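PDB 5NEC: TonB-dependent siderophore receptor from Pseudomonas aeruginosa 39016, which probably takes up iron-loaded siderophores, and with them siderophore-drug conjugates, through the outer membrane using energy passed on by TonB. Local coordinates for residues Gln180-Asp184 with Gly185-Phe189; Val57-Gln60 with Val61-Thr65; Asp648-Pro651 with Lys652-Ile655. All coordinates share one frame; numbering follows the deposited sequence.

Contact 1 (Gln180-Asp184 with Gly185-Phe189); sequences QEFLD and GNAAF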
loop_
_atom_site.group_PDB
_atom_site.type_symbol
_atom_site.label_atom_id
_atom_site.label_comp_id
_atom_site.label_asym_id
_atom_site.label_seq_id
_atom_site.Cartn_x
_atom_site.Cartn_y
_atom_site.Cartn_z
ATOM N N GLN A 180 -21.810 -2.167 -18.740
ATOM C CA GLN A 180 -22.875 -2.102 -19.756
ATOM C C GLN A 180 -23.226 -0.663 -20.121
ATOM O O GLN A 180 -23.538 0.136 -19.247
ATOM C CB GLN A 180 -24.136 -2.773 -19.212
ATOM C CG GLN A 180 -25.107 -3.315 -20.253
ATOM C CD GLN A 180 -25.138 -4.838 -20.299
ATOM O OE1 GLN A 180 -25.175 -5.517 -19.263
ATOM N NE2 GLN A 180 -25.135 -5.382 -21.504
ATOM N N GLU A 181 -23.195 -0.334 -21.416
ATOM C CA GLU A 181 -23.719 0.961 -21.885
ATOM C C GLU A 181 -25.246 1.020 -21.781
ATOM O O GLU A 181 -25.924 -0.006 -21.850
ATOM C CB GLU A 181 -23.290 1.244 -23.317
ATOM C CG GLU A 181 -21.800 1.503 -23.472
ATOM C CD GLU A 181 -21.396 1.905 -24.894
ATOM O OE1 GLU A 181 -22.256 1.920 -25.800
ATOM O OE2 GLU A 181 -20.190 2.200 -25.112
ATOM N N PHE A 182 -25.762 2.223 -21.566
ATOM C CA PHE A 182 -27.199 2.507 -21.654
ATOM C C PHE A 182 -27.402 3.985 -22.058
ATOM O O PHE A 182 -26.418 4.690 -22.326
ATOM C CB PHE A 182 -27.931 2.104 -20.360
ATOM C CG PHE A 182 -27.611 2.971 -19.157
ATOM C CD1 PHE A 182 -26.391 2.872 -18.496
ATOM C CD2 PHE A 182 -28.551 3.875 -18.664
ATOM C CE1 PHE A 182 -26.118 3.674 -17.393
ATOM C CE2 PHE A 182 -28.273 4.676 -17.566
ATOM C CZ PHE A 182 -27.058 4.570 -16.931
ATOM N N LEU A 183 -28.659 4.441 -22.139
ATOM C CA LEU A 183 -29.012 5.725 -22.789
ATOM C C LEU A 183 -28.334 5.868 -24.159
ATOM O O LEU A 183 -27.740 6.910 -24.464
ATOM C CB LEU A 183 -28.653 6.928 -21.901
ATOM C CG LEU A 183 -29.231 6.933 -20.486
ATOM C CD1 LEU A 183 -28.672 8.105 -19.701
ATOM C CD2 LEU A 183 -30.760 6.953 -20.472
ATOM N N ASP A 184 -28.413 4.801 -24.964
ATOM C CA ASP A 184 -27.818 4.746 -26.312
ATOM C C ASP A 184 -26.341 5.130 -26.354
ATOM O O ASP A 184 -25.922 5.914 -27.197
ATOM C CB ASP A 184 -28.616 5.631 -27.281
ATOM C CG ASP A 184 -30.073 5.217 -27.386
ATOM O OD1 ASP A 184 -30.323 4.032 -27.708
ATOM O OD2 ASP A 184 -30.961 6.074 -27.150
ATOM N N GLY A 185 -25.551 4.595 -25.428
ATOM C CA GLY A 185 -24.107 4.862 -25.395
ATOM C C GLY A 185 -23.656 6.190 -24.792
ATOM O O GLY A 185 -22.456 6.463 -24.763
ATOM N N ASN A 186 -24.580 7.016 -24.300
ATOM C CA ASN A 186 -24.189 8.234 -23.554
ATOM C C ASN A 186 -23.830 7.971 -22.082
ATOM O O ASN A 186 -23.209 8.826 -21.457
ATOM C CB ASN A 186 -25.279 9.291 -23.621
ATOM C CG ASN A 186 -25.557 9.722 -25.030
ATOM O OD1 ASN A 186 -26.697 9.664 -25.478
ATOM N ND2 ASN A 186 -24.513 10.114 -25.758
ATOM N N ALA A 187 -24.220 6.815 -21.550
ATOM C CA ALA A 187 -23.942 6.460 -20.170
ATOM C C ALA A 187 -23.534 4.994 -20.034
ATOM O O ALA A 187 -23.693 4.204 -20.965
ATOM C CB ALA A 187 -25.161 6.750 -19.301
ATOM N N ALA A 188 -23.002 4.644 -18.868
ATOM C CA ALA A 188 -22.582 3.264 -18.592
ATOM C C ALA A 188 -22.687 2.942 -17.108
ATOM O O ALA A 188 -22.556 3.819 -16.267
ATOM C CB ALA A 188 -21.167 3.025 -19.096
ATOM N N PHE A 189 -22.972 1.682 -16.815
ATOM C CA PHE A 189 -23.073 1.153 -15.472
ATOM C C PHE A 189 -21.996 0.085 -15.355
ATOM O O PHE A 189 -21.810 -0.714 -16.279
ATOM C CB PHE A 189 -24.455 0.530 -15.269
ATOM C CG PHE A 189 -24.593 -0.268 -14.001
ATOM C CD1 PHE A 189 -24.561 0.360 -12.748
ATOM C CD2 PHE A 189 -24.776 -1.661 -14.046
ATOM C CE1 PHE A 189 -24.701 -0.384 -11.566
ATOM C CE2 PHE A 189 -24.925 -2.406 -12.863
ATOM C CZ PHE A 189 -24.890 -1.763 -11.626
#
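Gln180 and Phe189 face each other as a hydrogen-bonded pair: Gln180 N gives to Phe189 O, and Phe189 N gives back to Gln180 O, both at 2.9 Å and almost straight (169° at the hydrogen). Next comes Glu181, in a non-hydrogen-bonded pair with Ala188, their CA atoms 4.2 Å apart. Its extended side chain heads for the turn, where Glu181 OE1 lies 3.5 Å from Gly185 CA, while OE2 accepts from the backbone N of Gly157. Phe182 pairs with Ala187 through Phe182 N to Ala187 O (2.9 Å) and Ala187 N to Phe182 O (3.2 Å). With CG between the backbone N and the carbonyl carbon (chi1 70°), the Phe182 ring swings over the partner strand. Ala187 CB sits over one face, 3.9 Å from the ring centroid, in a CH-pi contact; Ala188 C and Phe189 N lie at the edge. Leu183 CD1 reaches the same methyl, 3.8 Å from Ala187 CB. Leu183 also opens a type I' turn, closed by Asn186 N to Leu183 O (3.2 Å), with Asp184 and Gly185 at its corner in left-handed backbone conformations. This tight hairpin is consistent with a short periplasmic turn of the barrel. Beyond it, strand 187-200 pairs with strand 206-219, whose Leu217 and Phe219 also touch the Phe182 side chain.

Contact 2 (Val57-Gln60 with Val61-Thr65); sequences VPKQ and VIKDT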
loop_
_atom_site.group_PDB
_atom_site.type_symbol
_atom_site.label_atom_id
_atom_site.label_comp_id
_atom_site.label_asym_id
_atom_site.label_seq_id
_atom_site.Cartn_x
_atom_site.Cartn_y
_atom_site.Cartn_z
ATOM N N VAL A 57 2.323 0.073 -11.446
ATOM C CA VAL A 57 2.056 -1.358 -11.519
ATOM C C VAL A 57 0.786 -1.502 -12.341
ATOM O O VAL A 57 -0.299 -1.172 -11.850
ATOM C CB VAL A 57 1.869 -2.018 -10.142
ATOM C CG1 VAL A 57 1.704 -3.537 -10.300
ATOM C CG2 VAL A 57 3.050 -1.682 -9.245
ATOM N N PRO A 58 0.912 -1.965 -13.598
ATOM C CA PRO A 58 -0.262 -2.051 -14.461
ATOM C C PRO A 58 -1.138 -3.261 -14.181
ATOM O O PRO A 58 -0.685 -4.242 -13.580
ATOM C CB PRO A 58 0.342 -2.157 -15.852
ATOM C CG PRO A 58 1.625 -2.883 -15.631
ATOM C CD PRO A 58 2.109 -2.522 -14.256
ATOM N N LYS A 59 -2.381 -3.169 -14.639
ATOM C CA LYS A 59 -3.381 -4.232 -14.537
ATOM C C LYS A 59 -2.830 -5.632 -14.799
ATOM O O LYS A 59 -3.129 -6.570 -14.068
ATOM C CB LYS A 59 -4.510 -3.955 -15.540
ATOM C CG LYS A 59 -5.741 -4.846 -15.391
ATOM C CD LYS A 59 -6.524 -4.968 -16.693
ATOM C CE LYS A 59 -7.128 -3.638 -17.105
ATOM N NZ LYS A 59 -7.450 -3.544 -18.553
ATOM N N GLN A 60 -2.045 -5.762 -15.864
ATOM C CA GLN A 60 -1.591 -7.060 -16.342
ATOM C C GLN A 60 -0.606 -7.707 -15.382
ATOM O O GLN A 60 -0.615 -8.934 -15.251
ATOM C CB GLN A 60 -0.956 -6.944 -17.737
ATOM C CG GLN A 60 -0.878 -8.261 -18.502
ATOM C CD GLN A 60 -2.228 -8.938 -18.631
ATOM O OE1 GLN A 60 -3.236 -8.295 -18.891
ATOM N NE2 GLN A 60 -2.257 -10.230 -18.401
ATOM N N VAL A 61 0.229 -6.898 -14.721
ATOM C CA VAL A 61 1.128 -7.406 -13.681
ATOM C C VAL A 61 0.330 -7.897 -12.465
ATOM O O VAL A 61 0.645 -8.947 -11.905
ATOM C CB VAL A 61 2.223 -6.377 -13.304
ATOM C CG1 VAL A 61 3.005 -6.805 -12.071
ATOM C CG2 VAL A 61 3.193 -6.209 -14.460
ATOM N N ILE A 62 -0.713 -7.151 -12.097
ATOM C CA ILE A 62 -1.622 -7.529 -11.007
ATOM C C ILE A 62 -2.288 -8.877 -11.300
ATOM O O ILE A 62 -2.341 -9.731 -10.422
ATOM C CB ILE A 62 -2.673 -6.417 -10.729
ATOM C CG1 ILE A 62 -1.978 -5.150 -10.213
ATOM C CG2 ILE A 62 -3.740 -6.876 -9.725
ATOM C CD1 ILE A 62 -2.816 -3.889 -10.314
ATOM N N LYS A 63 -2.753 -9.078 -12.533
ATOM C CA LYS A 63 -3.340 -10.365 -12.954
ATOM C C LYS A 63 -2.307 -11.494 -13.065
ATOM O O LYS A 63 -2.559 -12.570 -12.578
ATOM C CB LYS A 63 -4.062 -10.238 -14.296
ATOM C CG LYS A 63 -5.282 -9.347 -14.246
ATOM C CD LYS A 63 -6.093 -9.456 -15.533
ATOM C CE LYS A 63 -7.250 -8.456 -15.558
ATOM N NZ LYS A 63 -7.718 -8.192 -16.952
ATOM N N ASP A 64 -1.162 -11.242 -13.693
ATOM C CA ASP A 64 -0.142 -12.288 -13.920
ATOM C C ASP A 64 0.493 -12.817 -12.626
ATOM O O ASP A 64 0.815 -14.008 -12.544
ATOM C CB ASP A 64 0.973 -11.805 -14.880
ATOM C CG ASP A 64 0.496 -11.613 -16.335
ATOM O OD1 ASP A 64 -0.591 -12.097 -16.715
ATOM O OD2 ASP A 64 1.220 -10.954 -17.099
ATOM N N THR A 65 0.663 -11.938 -11.632
ATOM C CA THR A 65 1.134 -12.332 -10.291
ATOM C C THR A 65 0.021 -12.914 -9.415
ATOM O O THR A 65 0.307 -13.471 -8.371
ATOM C CB THR A 65 1.806 -11.152 -9.528
ATOM O OG1 THR A 65 0.867 -10.093 -9.298
ATOM C CG2 THR A 65 3.032 -10.610 -10.292
#
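The Gln60 amide and the Asp64 carboxylate meet one helical turn apart, their planes 62° to each other. Gln60 NE2 comes down on Asp64 OD1 from above the carboxylate plane, 39° out of it, at 3.0 Å. A bend in the Gln60 chain at chi2 (55°) turns the amide along the helix to make this bond. The other carboxylate oxygen, Asp64 OD2, is bonded to Tyr33 OH, so both oxygens of this buried acid have a partner.

Lys59 and Lys63 run side by side, pointing the same way, with Lys63 NZ 3.4 Å from Lys59 CD. Their ammonium groups are close, Lys59 NZ to Lys63 NZ 4.9 Å, and the salt bridge of Lys59 to Glu30 probably offsets some of the like charge. The backbone carrying them is alpha-helical, with Lys63 N bonded to Lys59 O and Asp64 N to Gln60 O. Pro58 takes the N-cap position, its O accepting from Ile62 N at 3.3 Å and, weakly, from Val61 N. On the apolar side, Val57 CG1 sets itself across Val61 CG1 at 3.9 Å and also touches Ile62 CG1, while Pro58 CD lies 3.8 Å from Val61 CG2. Farther along the chain, Val61 O is gripped twice by one residue: Thr65 N and Thr65 OG1 (the latter at 2.9 Å) reach it from opposite faces of its plane.

This short helix of the plug follows strand 54-57 and lies between the rest of the plug and the barrel wall. Ile127 of strand 124-130 packs on Val57 and Ile62, and Phe599 of the barrel on Val57, Pro58 and Val61. From strand 693-700, the side chains of Gln696, Asn698 and Gln700 bond to the backbone oxygens of Lys63, Asp64 and Thr65.

Contact 3 (Asp648-Pro651 with Lys652-Ile655); sequences DIFP and KTTI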
loop_
_atom_site.group_PDB
_atom_site.type_symbol
_atom_site.label_atom_id
_atom_site.label_comp_id
_atom_site.label_asym_id
_atom_site.label_seq_id
_atom_site.Cartn_x
_atom_site.Cartn_y
_atom_site.Cartn_z
ATOM N N ASP A 648 5.966 -15.594 -23.879
ATOM C CA ASP A 648 4.977 -16.251 -24.757
ATOM C C ASP A 648 5.634 -17.437 -25.488
ATOM O O ASP A 648 5.975 -17.356 -26.663
ATOM C CB ASP A 648 4.358 -15.233 -25.741
ATOM C CG ASP A 648 3.512 -14.137 -25.025
ATOM O OD1 ASP A 648 3.387 -14.159 -23.788
ATOM O OD2 ASP A 648 2.948 -13.246 -25.699
ATOM N N ILE A 649 5.815 -18.532 -24.754
ATOM C CA ILE A 649 6.605 -19.694 -25.193
ATOM C C ILE A 649 5.961 -20.484 -26.355
ATOM O O ILE A 649 6.672 -21.025 -27.199
ATOM C CB ILE A 649 6.932 -20.632 -23.991
ATOM C CG1 ILE A 649 8.038 -21.629 -24.357
ATOM C CG2 ILE A 649 5.695 -21.381 -23.495
ATOM C CD1 ILE A 649 8.495 -22.497 -23.201
ATOM N N PHE A 650 4.635 -20.576 -26.372
ATOM C CA PHE A 650 3.899 -21.113 -27.509
ATOM C C PHE A 650 2.795 -20.112 -27.788
ATOM O O PHE A 650 2.580 -19.204 -26.988
ATOM C CB PHE A 650 3.289 -22.475 -27.177
ATOM C CG PHE A 650 4.299 -23.541 -26.888
ATOM C CD1 PHE A 650 5.165 -23.978 -27.891
ATOM C CD2 PHE A 650 4.386 -24.131 -25.619
ATOM C CE1 PHE A 650 6.108 -24.977 -27.636
ATOM C CE2 PHE A 650 5.329 -25.126 -25.355
ATOM C CZ PHE A 650 6.190 -25.552 -26.365
ATOM N N PRO A 651 2.097 -20.254 -28.929
ATOM C CA PRO A 651 0.823 -19.529 -29.013
ATOM C C PRO A 651 -0.160 -20.145 -28.005
ATOM O O PRO A 651 -0.039 -21.324 -27.670
ATOM C CB PRO A 651 0.381 -19.719 -30.477
ATOM C CG PRO A 651 1.160 -20.883 -30.989
ATOM C CD PRO A 651 2.414 -20.996 -30.166
ATOM N N LYS A 652 -1.080 -19.335 -27.492
ATOM C CA LYS A 652 -2.005 -19.735 -26.406
ATOM C C LYS A 652 -1.369 -19.997 -25.014
ATOM O O LYS A 652 -2.102 -20.219 -24.049
ATOM C CB LYS A 652 -2.896 -20.923 -26.824
ATOM C CG LYS A 652 -3.875 -20.567 -27.937
ATOM C CD LYS A 652 -4.486 -21.782 -28.613
ATOM C CE LYS A 652 -5.674 -22.290 -27.833
ATOM N NZ LYS A 652 -6.115 -23.634 -28.286
ATOM N N THR A 653 -0.037 -19.938 -24.899
ATOM C CA THR A 653 0.634 -20.308 -23.667
ATOM C C THR A 653 1.672 -19.285 -23.279
ATOM O O THR A 653 2.500 -18.883 -24.103
ATOM C CB THR A 653 1.333 -21.671 -23.769
ATOM O OG1 THR A 653 0.381 -22.662 -24.142
ATOM C CG2 THR A 653 1.976 -22.072 -22.445
ATOM N N THR A 654 1.628 -18.892 -22.006
ATOM C CA THR A 654 2.608 -18.004 -21.412
ATOM C C THR A 654 3.144 -18.694 -20.161
ATOM O O THR A 654 2.383 -19.311 -19.422
ATOM C CB THR A 654 1.974 -16.639 -21.023
ATOM O OG1 THR A 654 1.231 -16.118 -22.130
ATOM C CG2 THR A 654 3.037 -15.619 -20.641
ATOM N N ILE A 655 4.459 -18.630 -19.962
ATOM C CA ILE A 655 5.072 -18.991 -18.695
ATOM C C ILE A 655 5.752 -17.766 -18.142
ATOM O O ILE A 655 6.058 -16.826 -18.877
ATOM C CB ILE A 655 6.093 -20.156 -18.805
ATOM C CG1 ILE A 655 7.285 -19.821 -19.714
ATOM C CG2 ILE A 655 5.410 -21.419 -19.301
ATOM C CD1 ILE A 655 8.464 -20.757 -19.486
#
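Thr653 carries the apolar packing at this hairpin end, touching both Ile649 and Phe650. Its methyl lies alongside the shorter branch of the isoleucine, the two side chains pointing the same way, with Thr653 CG2 3.9 Å from Ile649 CG2. The threonine torsion explains the meeting: with OG1 anti to the carbonyl carbon (chi1 -57°), CG2 falls anti to the backbone N, on the side of Ile649. From the neighbouring position Phe650 CB closes to 4.0 Å from Thr653 CB. Farther along, the other branch of the isoleucine just reaches the next strand residue on that side, Ile649 CD1 to Ile655 CD1 at 4.1 Å, the two chains slanting past each other.

Phe650 to Thr653 form a type II beta turn with Pro651 and Lys652 at its corner. Proline suits the first corner place, and Lys652 takes the positive phi (67°) that the second demands. The bond across the turn, Thr653 N to Phe650 O, is long and weak at 3.4 Å. Behind the turn, Asp648 stands opposite Thr654 and Tyr647 bonds to Ile655 through the backbone, so Ile649, with a helical backbone (psi -35°), is the extra residue: it and Phe650 both face Thr653, as in a classic beta bulge. The strand belongs to the barrel wall, where strand 639-650 turns back into strand 653-666.

The polar side is slacker. Asp648 and Thr654 run side by side, but Thr654 OG1 gives only a weak hydrogen bond to Asp648 OD1, at 3.4 Å, with Thr654 CG2 hardly farther from that oxygen at 3.5 Å. The Phe650 ring projects from the hairpin at the surface, with Thr653 CB near its edge, and Lys652 carries its bent chain away from the turn. On the neighbouring strand 674-688, Tyr687 touches both Lys652 and Thr653.

How the contacts relate
Contacts 1 and 3 are surface hairpins of the barrel wall, their centres about 36 Å apart; contact 2 is buried within the plug and lies nearer the centre of the chain. The hairpins differ in quality. Contact 1 keeps a regular ladder of short backbone bonds with an aromatic ring laid over it, whereas contact 3 has an irregular register, weak bonds and small aliphatic touches. Contact 2 relies instead on helical bonds, one amide-carboxylate bond and packing of small apolar side chains. It shares a barrel element with contact 3: Asp64 and Thr65 touch strand 639-650, which ends in contact 3, and the nearest atoms of these two contacts are about 6 Å apart.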